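Local coordinates for uncharacterized protein (Clostridium sporogenes, PDB 4Q0Y) that is of unknown function but adopts a hot-dog, thioesterase-like fold and forms a two-chain assembly that carries bound cadmium ions, at residues G28-D32 with E33-S37. Sequence-based numbering, arbitrary orientation. Where two conformers were deposited one is given.
With CD (cadmium ion), chain L.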
# COMPACT_ATOMS: atom_id res chain seq x y z
N GLY B 28 3.86 23.76 3.26
CA GLY B 28 2.52 23.39 2.84
C GLY B 28 2.04 22.12 3.48
O GLY B 28 2.64 21.63 4.45
N VAL B 29 0.96 21.57 2.93
CA VAL B 29 0.35 20.36 3.45
C VAL B 29 -0.16 19.54 2.28
O VAL B 29 -0.67 20.10 1.30
CB VAL B 29 -0.73 20.66 4.48
CG1 VAL B 29 -1.73 21.66 3.93
CG2 VAL B 29 -1.38 19.37 4.99
N ILE B 30 0.03 18.22 2.38
CA ILE B 30 -0.45 17.24 1.41
C ILE B 30 -1.72 16.62 1.99
O ILE B 30 -1.69 16.04 3.06
CB ILE B 30 0.61 16.15 1.10
CG1 ILE B 30 1.88 16.80 0.50
CG2 ILE B 30 0.05 15.10 0.13
CD1 ILE B 30 3.07 15.89 0.43
N TYR B 31 -2.82 16.75 1.25
CA TYR B 31 -4.14 16.19 1.62
C TYR B 31 -4.67 15.15 0.65
O TYR B 31 -5.66 14.46 0.95
CB TYR B 31 -5.18 17.32 1.65
CG TYR B 31 -4.96 18.32 2.75
CD1 TYR B 31 -4.87 17.90 4.08
CD2 TYR B 31 -4.85 19.68 2.47
CE1 TYR B 31 -4.67 18.81 5.11
CE2 TYR B 31 -4.67 20.59 3.50
CZ TYR B 31 -4.57 20.15 4.81
OH TYR B 31 -4.34 21.04 5.82
N ASP B 32 -4.04 15.03 -0.53
CA ASP B 32 -4.56 14.19 -1.61
C ASP B 32 -4.61 12.71 -1.20
O ASP B 32 -3.58 12.14 -0.80
CB ASP B 32 -3.65 14.32 -2.83
CG ASP B 32 -4.15 13.53 -4.02
OD1 ASP B 32 -5.11 13.96 -4.65
OD2 ASP B 32 -3.60 12.44 -4.27
N GLU B 33 -5.80 12.11 -1.29
CA GLU B 33 -5.99 10.71 -0.87
C GLU B 33 -5.00 9.71 -1.50
O GLU B 33 -4.42 8.86 -0.79
CB GLU B 33 -7.44 10.27 -1.16
CG GLU B 33 -7.85 8.94 -0.58
CD GLU B 33 -7.81 8.87 0.93
OE1 GLU B 33 -7.74 9.94 1.61
OE2 GLU B 33 -7.88 7.74 1.48
N GLU B 34 -4.78 9.83 -2.80
CA GLU B 34 -3.85 8.96 -3.51
C GLU B 34 -2.39 9.12 -3.06
O GLU B 34 -1.68 8.12 -2.90
CB GLU B 34 -3.98 9.13 -5.02
CG GLU B 34 -2.94 8.35 -5.80
CD GLU B 34 -3.35 7.94 -7.20
OE1 GLU B 34 -4.49 8.17 -7.66
OE2 GLU B 34 -2.48 7.33 -7.85
N LYS B 35 -1.93 10.36 -2.85
CA LYS B 35 -0.57 10.60 -2.36
C LYS B 35 -0.39 10.05 -0.94
O LYS B 35 0.62 9.39 -0.64
CB LYS B 35 -0.23 12.08 -2.37
CG LYS B 35 -0.19 12.65 -3.78
CD LYS B 35 0.07 14.15 -3.76
CE LYS B 35 0.21 14.58 -5.21
NZ LYS B 35 0.28 16.06 -5.34
N LEU B 36 -1.39 10.27 -0.09
CA LEU B 36 -1.37 9.77 1.29
C LEU B 36 -1.34 8.24 1.35
O LEU B 36 -0.55 7.65 2.13
CB LEU B 36 -2.53 10.34 2.10
CG LEU B 36 -2.51 11.86 2.29
CD1 LEU B 36 -3.79 12.30 2.97
CD2 LEU B 36 -1.29 12.33 3.07
N SER B 37 -2.17 7.61 0.51
CA SER B 37 -2.21 6.14 0.40
C SER B 37 -0.85 5.57 -0.02
O SER B 37 -0.35 4.63 0.60
CB SER B 37 -3.30 5.70 -0.59
OG SER B 37 -3.24 4.32 -0.96
CD CD L . -8.10 8.98 3.59
O HOH W 1 -7.60 12.68 1.88
O HOH W 2 -6.65 11.38 -4.82
O HOH W 3 -7.83 7.02 4.67
O HOH W 4 -10.53 8.90 3.20
O HOH W 5 -5.80 8.75 3.46
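An aspartate N-cap, Asp-32, begins helix 33-44 two residues after strand 26-30. Its CG stands anti to the backbone N (chi1 -177°), which swings the carboxylate back over the helix end; Asp-32 OD2 accepts from Lys-35 N at 3.0 Å, on the anti side and 16° out of the carboxylate plane. A water donates to Asp-32 OD1 and accepts from Glu-34 N. The main-chain O of Asp-32 accepts from Leu-36 N at 3.0 Å, a nearly straight bond (N-H...O angle 167°) that begins the helical ladder. The negative cap probably also interacts favourably with the helix dipole.

Next to the cap, the Lys-35 side chain crosses that of Ile-30 at about a right angle, Lys-35 CB 3.9 Å from Ile-30 CG2. Leu-36 CD1 lies 3.5 Å from Tyr-31 O, while its CD2 faces Ile-30 CG2 and the side chain also rests on Ile-11 of strand 4-15. At the boundary with the second subunit, Glu-33 chelates cadmium, OE1 at 2.2 Å and OE2 at 2.5 Å, with three waters; OE2 also accepts from Gly-1 N of the second subunit. Another water links Glu-33 OE1 to Tyr-31 O. Such a strand-to-helix turn, closed by an Asp N-cap, here leads into the first helix of the hot-dog-like fold.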